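Local coordinates for carbohydrate binding module family 33 and 10 domain protein (Teredinibacter turnerae, PDB 6RW7), which forms the AA10 lytic polysaccharide monooxygenase domain of a longer protein and probably binds cellulose and cleaves it oxidatively with copper, at residues Gly105-Asp110 against Thr191-Phe196; Ser109-Leu114 against Ser164-Thr169. One frame throughout, in Å; residues are numbered along the deposited sequence.

Interaction 1 of 2, residues Gly105-Asp110 against Thr191-Phe196; sequences GPHFSD and TYERFF. With CU1 (copper (I) ion), chain D.
With CG beside the backbone N (chi1 -42°), His-107 swings its imidazole toward strand 193-196, where Glu-193, its CG anti to the backbone N (chi1 -172°), reaches the ring on an extended chain. The two side chains cross nearly at right angles, ring and carboxylate planes 60° apart, and His-107 NE2 lies 3.6 Å from Glu-193 OE1. NE2 is spent on the metal, binding copper(I) at 2.0 Å. Gly-105 O sits 3.1 Å above one face of the imidazole, toward its rim, where two successive inverse gamma turns, centred on Pro-106 and His-107, the second closed by a weak bond, fold the backbone. Phe-195 brings its para carbon CZ to 3.5 Å from the copper, while its CE1 is 4.2 Å from His-107 CD2. Glu-193 is gripped from elsewhere: OE2 accepts from His-54, and OE1 pairs with Arg-187, which also salt-bridges Asp-110 and so serves both segments. At the far end a water spans the gap, hydrogen-bonded to Asp-110 OD2 (2.8 Å) and to Thr-191 OG1 (2.7 Å). That hydroxyl also accepts an almost straight bond from Glu-193 N, an ST turn leading into the strand. His-1, which binds the copper through its terminal N and probably its ring, completes with His-107 the histidine brace, the copper active site of lytic polysaccharide monooxygenases, with the phenylalanine beside the metal as in many AA10 enzymes.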
loop_
_atom_site.group_PDB
_atom_site.type_symbol
_atom_site.label_atom_id
_atom_site.label_comp_id
_atom_site.label_asym_id
_atom_site.label_seq_id
_atom_site.Cartn_x
_atom_site.Cartn_y
_atom_site.Cartn_z
ATOM N N GLY A 105 -11.150 7.564 7.898
ATOM C CA GLY A 105 -11.822 8.440 6.928
ATOM C C GLY A 105 -12.644 7.591 5.977
ATOM O O GLY A 105 -12.174 7.240 4.891
ATOM N N PRO A 106 -13.839 7.125 6.406
ATOM C CA PRO A 106 -14.540 6.060 5.696
ATOM C C PRO A 106 -15.371 6.583 4.521
ATOM O O PRO A 106 -16.606 6.569 4.533
ATOM C CB PRO A 106 -15.359 5.414 6.814
ATOM C CG PRO A 106 -15.716 6.592 7.698
ATOM C CD PRO A 106 -14.462 7.443 7.699
ATOM N N HIS A 107 -14.657 6.985 3.477
ATOM C CA HIS A 107 -15.230 7.597 2.256
ATOM C C HIS A 107 -15.807 6.494 1.340
ATOM O O HIS A 107 -15.423 6.426 0.160
ATOM C CB HIS A 107 -14.166 8.402 1.497
ATOM C CG HIS A 107 -13.257 9.242 2.325
ATOM N ND1 HIS A 107 -13.715 10.317 3.062
ATOM C CD2 HIS A 107 -11.918 9.198 2.500
ATOM C CE1 HIS A 107 -12.693 10.889 3.676
ATOM N NE2 HIS A 107 -11.572 10.221 3.345
ATOM N N PHE A 108 -16.740 5.691 1.824
ATOM C CA PHE A 108 -17.427 4.659 1.014
ATOM C C PHE A 108 -18.188 5.314 -0.136
ATOM O O PHE A 108 -18.150 4.801 -1.247
ATOM C CB PHE A 108 -18.383 3.852 1.885
ATOM C CG PHE A 108 -17.702 2.881 2.813
ATOM C CD1 PHE A 108 -17.159 1.706 2.327
ATOM C CD2 PHE A 108 -17.654 3.112 4.181
ATOM C CE1 PHE A 108 -16.578 0.782 3.187
ATOM C CE2 PHE A 108 -17.072 2.195 5.041
ATOM C CZ PHE A 108 -16.523 1.032 4.541
ATOM N N SER A 109 -18.886 6.413 0.145
ATOM C CA SER A 109 -19.951 6.958 -0.736
ATOM C C SER A 109 -19.421 7.399 -2.107
ATOM O O SER A 109 -20.245 7.438 -3.038
ATOM C CB SER A 109 -20.699 8.079 -0.062
ATOM O OG SER A 109 -19.878 9.236 0.026
ATOM N N ASP A 110 -18.140 7.752 -2.250
ATOM C CA ASP A 110 -17.586 8.155 -3.564
ATOM C C ASP A 110 -16.296 7.368 -3.838
ATOM O O ASP A 110 -15.533 7.794 -4.699
ATOM C CB ASP A 110 -17.444 9.680 -3.676
ATOM C CG ASP A 110 -16.521 10.270 -2.624
ATOM O OD1 ASP A 110 -15.942 9.491 -1.816
ATOM O OD2 ASP A 110 -16.387 11.526 -2.617
ATOM N N THR A 191 -13.342 14.786 -5.754
ATOM C CA THR A 191 -12.094 15.125 -5.040
ATOM C C THR A 191 -10.853 14.573 -5.736
ATOM O O THR A 191 -9.755 15.113 -5.517
ATOM C CB THR A 191 -12.080 14.581 -3.602
ATOM O OG1 THR A 191 -12.017 13.140 -3.563
ATOM C CG2 THR A 191 -13.250 15.095 -2.786
ATOM N N TYR A 192 -10.998 13.434 -6.423
ATOM C CA TYR A 192 -9.871 12.601 -6.920
ATOM C C TYR A 192 -8.930 12.220 -5.780
ATOM O O TYR A 192 -7.790 11.827 -6.022
ATOM C CB TYR A 192 -9.101 13.272 -8.064
ATOM C CG TYR A 192 -9.733 13.071 -9.425
ATOM C CD1 TYR A 192 -9.989 11.807 -9.923
ATOM C CD2 TYR A 192 -10.130 14.152 -10.191
ATOM C CE1 TYR A 192 -10.583 11.620 -11.167
ATOM C CE2 TYR A 192 -10.697 13.984 -11.443
ATOM C CZ TYR A 192 -10.939 12.714 -11.932
ATOM O OH TYR A 192 -11.544 12.585 -13.157
ATOM N N GLU A 193 -9.395 12.260 -4.543
ATOM C CA GLU A 193 -8.499 11.926 -3.410
ATOM C C GLU A 193 -8.173 10.433 -3.483
ATOM O O GLU A 193 -9.066 9.622 -3.757
ATOM C CB GLU A 193 -9.168 12.285 -2.091
ATOM C CG GLU A 193 -8.268 12.154 -0.901
ATOM C CD GLU A 193 -8.869 12.806 0.314
ATOM O OE1 GLU A 193 -9.654 12.141 1.008
ATOM O OE2 GLU A 193 -8.637 14.029 0.475
ATOM N N ARG A 194 -6.908 10.121 -3.293
ATOM C CA ARG A 194 -6.358 8.763 -3.532
ATOM C C ARG A 194 -5.358 8.454 -2.425
ATOM O O ARG A 194 -4.558 9.332 -2.077
ATOM C CB ARG A 194 -5.689 8.724 -4.903
ATOM C CG ARG A 194 -5.174 7.355 -5.336
ATOM C CD ARG A 194 -4.692 7.413 -6.790
ATOM N NE ARG A 194 -5.858 7.656 -7.639
ATOM C CZ ARG A 194 -6.601 6.729 -8.239
ATOM N NH1 ARG A 194 -6.257 5.446 -8.261
ATOM N NH2 ARG A 194 -7.723 7.093 -8.833
ATOM N N PHE A 195 -5.410 7.234 -1.892
ATOM C CA PHE A 195 -4.513 6.784 -0.810
ATOM C C PHE A 195 -3.659 5.639 -1.324
ATOM O O PHE A 195 -4.096 4.898 -2.233
ATOM C CB PHE A 195 -5.322 6.389 0.423
ATOM C CG PHE A 195 -6.051 7.573 0.987
ATOM C CD1 PHE A 195 -7.323 7.878 0.542
ATOM C CD2 PHE A 195 -5.440 8.401 1.922
ATOM C CE1 PHE A 195 -7.968 9.008 1.019
ATOM C CE2 PHE A 195 -6.077 9.540 2.379
ATOM C CZ PHE A 195 -7.332 9.838 1.918
ATOM N N PHE A 196 -2.438 5.574 -0.821
ATOM C CA PHE A 196 -1.392 4.658 -1.316
ATOM C C PHE A 196 -0.913 3.750 -0.194
ATOM O O PHE A 196 -0.759 4.191 0.914
ATOM C CB PHE A 196 -0.219 5.450 -1.905
ATOM C CG PHE A 196 -0.647 6.403 -2.981
ATOM C CD1 PHE A 196 -1.062 7.687 -2.665
ATOM C CD2 PHE A 196 -0.698 5.988 -4.298
ATOM C CE1 PHE A 196 -1.488 8.542 -3.663
ATOM C CE2 PHE A 196 -1.124 6.849 -5.298
ATOM C CZ PHE A 196 -1.525 8.122 -4.968
HETATM CU CU CU1 D . -9.850 10.436 4.267
HETATM O O HOH W 1 -14.433 12.204 -4.463
HETATM O O HOH W 2 -10.957 11.481 6.314
#

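Interaction 2 of 2, residues Ser109-Leu114 against Ser164-Thr169. With CU (copper (II) ion), chain C.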
loop_
_atom_site.group_PDB
_atom_site.type_symbol
_atom_site.label_atom_id
_atom_site.label_comp_id
_atom_site.label_asym_id
_atom_site.label_seq_id
_atom_site.Cartn_x
_atom_site.Cartn_y
_atom_site.Cartn_z
ATOM N N SER A 109 -18.886 6.413 0.145
ATOM C CA SER A 109 -19.951 6.958 -0.736
ATOM C C SER A 109 -19.421 7.399 -2.107
ATOM O O SER A 109 -20.245 7.438 -3.038
ATOM C CB SER A 109 -20.699 8.079 -0.062
ATOM O OG SER A 109 -19.878 9.236 0.026
ATOM N N ASP A 110 -18.140 7.752 -2.250
ATOM C CA ASP A 110 -17.586 8.155 -3.564
ATOM C C ASP A 110 -16.296 7.368 -3.838
ATOM O O ASP A 110 -15.533 7.794 -4.699
ATOM C CB ASP A 110 -17.444 9.680 -3.676
ATOM C CG ASP A 110 -16.521 10.270 -2.624
ATOM O OD1 ASP A 110 -15.942 9.491 -1.816
ATOM O OD2 ASP A 110 -16.387 11.526 -2.617
ATOM N N THR A 111 -16.103 6.226 -3.178
ATOM C CA THR A 111 -15.043 5.281 -3.592
ATOM C C THR A 111 -15.278 4.888 -5.052
ATOM O O THR A 111 -16.433 4.549 -5.397
ATOM C CB THR A 111 -15.034 4.020 -2.725
ATOM O OG1 THR A 111 -14.478 4.394 -1.462
ATOM C CG2 THR A 111 -14.205 2.913 -3.336
ATOM N N GLU A 112 -14.242 4.901 -5.880
ATOM C CA GLU A 112 -14.377 4.520 -7.307
ATOM C C GLU A 112 -13.496 3.319 -7.659
ATOM O O GLU A 112 -13.988 2.438 -8.406
ATOM C CB GLU A 112 -14.027 5.684 -8.222
ATOM C CG GLU A 112 -14.227 5.298 -9.667
ATOM C CD GLU A 112 -14.337 6.466 -10.619
ATOM O OE1 GLU A 112 -13.621 7.464 -10.415
ATOM O OE2 GLU A 112 -15.151 6.362 -11.577
ATOM N N GLU A 113 -12.238 3.260 -7.227
ATOM C CA GLU A 113 -11.428 2.127 -7.716
ATOM C C GLU A 113 -10.348 1.730 -6.721
ATOM O O GLU A 113 -9.913 2.524 -5.884
ATOM C CB GLU A 113 -10.837 2.418 -9.091
ATOM C CG GLU A 113 -9.944 3.637 -9.089
ATOM C CD GLU A 113 -9.233 3.964 -10.390
ATOM O OE1 GLU A 113 -9.684 3.502 -11.451
ATOM O OE2 GLU A 113 -8.191 4.634 -10.334
ATOM N N LEU A 114 -9.965 0.476 -6.847
ATOM C CA LEU A 114 -8.880 -0.140 -6.060
ATOM C C LEU A 114 -7.918 -0.719 -7.093
ATOM O O LEU A 114 -8.350 -1.536 -7.924
ATOM C CB LEU A 114 -9.447 -1.253 -5.173
ATOM C CG LEU A 114 -10.369 -0.896 -4.001
ATOM C CD1 LEU A 114 -9.690 -0.007 -3.001
ATOM C CD2 LEU A 114 -11.728 -0.365 -4.433
ATOM N N SER A 164 -15.463 -0.712 8.929
ATOM C CA SER A 164 -14.950 0.372 8.049
ATOM C C SER A 164 -13.812 -0.180 7.197
ATOM O O SER A 164 -12.711 0.405 7.201
ATOM C CB SER A 164 -14.475 1.564 8.837
ATOM O OG SER A 164 -15.556 2.150 9.526
ATOM N N HIS A 165 -14.061 -1.279 6.497
ATOM C CA HIS A 165 -13.094 -1.919 5.584
ATOM C C HIS A 165 -13.662 -1.957 4.168
ATOM O O HIS A 165 -14.890 -2.065 3.988
ATOM C CB HIS A 165 -12.748 -3.344 6.011
ATOM C CG HIS A 165 -11.926 -3.465 7.247
ATOM N ND1 HIS A 165 -11.595 -4.699 7.756
ATOM C CD2 HIS A 165 -11.382 -2.532 8.058
ATOM C CE1 HIS A 165 -10.861 -4.525 8.843
ATOM N NE2 HIS A 165 -10.709 -3.205 9.029
ATOM N N ILE A 166 -12.773 -1.909 3.183
ATOM C CA ILE A 166 -13.102 -2.319 1.794
ATOM C C ILE A 166 -12.336 -3.607 1.522
ATOM O O ILE A 166 -11.105 -3.619 1.711
ATOM C CB ILE A 166 -12.761 -1.235 0.759
ATOM C CG1 ILE A 166 -13.549 0.057 0.981
ATOM C CG2 ILE A 166 -12.937 -1.783 -0.641
ATOM C CD1 ILE A 166 -13.062 1.244 0.173
ATOM N N ASN A 167 -13.029 -4.668 1.111
ATOM C CA ASN A 167 -12.410 -5.964 0.769
ATOM C C ASN A 167 -12.404 -6.096 -0.759
ATOM O O ASN A 167 -13.472 -5.949 -1.375
ATOM C CB ASN A 167 -13.155 -7.132 1.412
ATOM C CG ASN A 167 -13.297 -7.020 2.912
ATOM O OD1 ASN A 167 -12.369 -6.593 3.605
ATOM N ND2 ASN A 167 -14.456 -7.413 3.434
ATOM N N VAL A 168 -11.234 -6.291 -1.355
ATOM C CA VAL A 168 -11.111 -6.464 -2.821
ATOM C C VAL A 168 -10.514 -7.838 -3.064
ATOM O O VAL A 168 -9.446 -8.105 -2.500
ATOM C CB VAL A 168 -10.178 -5.447 -3.490
ATOM C CG1 VAL A 168 -10.362 -5.455 -4.998
ATOM C CG2 VAL A 168 -10.244 -4.061 -2.931
ATOM N N THR A 169 -11.088 -8.613 -3.974
ATOM C CA THR A 169 -10.536 -9.930 -4.360
ATOM C C THR A 169 -9.759 -9.771 -5.662
ATOM O O THR A 169 -10.296 -9.179 -6.617
ATOM C CB THR A 169 -11.664 -10.959 -4.404
ATOM O OG1 THR A 169 -12.251 -10.948 -3.105
ATOM C CG2 THR A 169 -11.159 -12.340 -4.748
HETATM CU CU CU C . -9.590 -2.535 10.529
HETATM O O HOH W 3 -11.433 -1.939 11.542
#
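Leu-114 and Val-168 supply the tightest apolar contact: Leu-114 CG lies only 3.3 Å from Val-168 CG2, closer than usual for two carbons, and the side chains cross obliquely. Val-168 offers this methyl because CG2 is the branch anti to the carbonyl carbon, with CG1 anti to the backbone N (chi1 -166°). A looser apolar pair joins Leu-114 CD2 to Ile-166 CG2 at 4.2 Å. Trp-100 and Val-157 also touch Leu-114, from the sheet that carries strand 165-169.

The mixed contact is between Thr-111 and Ile-166, which meet tip to tip. Ile-166 runs CD1 out along an extended branch to 3.8 Å from Thr-111 OG1 and 4.1 Å from Thr-111 CG2. The hydroxyl finds its polar partners elsewhere, donating to His-107 O and accepting from Trp-185 NE1.

No hydrogen bond links the strands; their axes pass 9.4 Å apart at 41°, as for strands in the two facing sheets of the beta-sandwich core of an LPMO. A classic beta bulge at Glu-112 and Glu-113, opposite Gly-186, lets Thr-111 and Leu-114, three residues apart, both point inward. Glu-113 lies outside this interface and pairs with Lys-59.

Metal binding belongs to the other side of strand 165-169, where His-165 NE2 holds copper(II) at 2.0 Å together with Glu-5, Asp-101 and a water. Cohesion between the sheets here therefore rests on the close fit of buried aliphatic carbons, with the one hydroxyl at the interface already satisfied.

From the N-terminal His-1 at the copper(I) site, the chain runs through strand 96-101 into loop 105-110 and then strand 111-118. Residues 109-110 belong to both contacts. Interaction 2 closes first, returning after 49 residues at strand 165-172; interaction 1 closes after 80, at strand 193-202, so the shorter loop lies within the longer and the two do not cross. Interaction 2 faces one sheet against the other, whereas interaction 1 ties the copper-bearing loop to strand 193-202, which belongs to the same mixed sheet as strand 111-118. They touch directly: Arg-194 NH2 salt-bridges Glu-113 OE2 at 2.9 Å, and Phe-108 CE1 packs 3.8 Å from Ile-166 CG1.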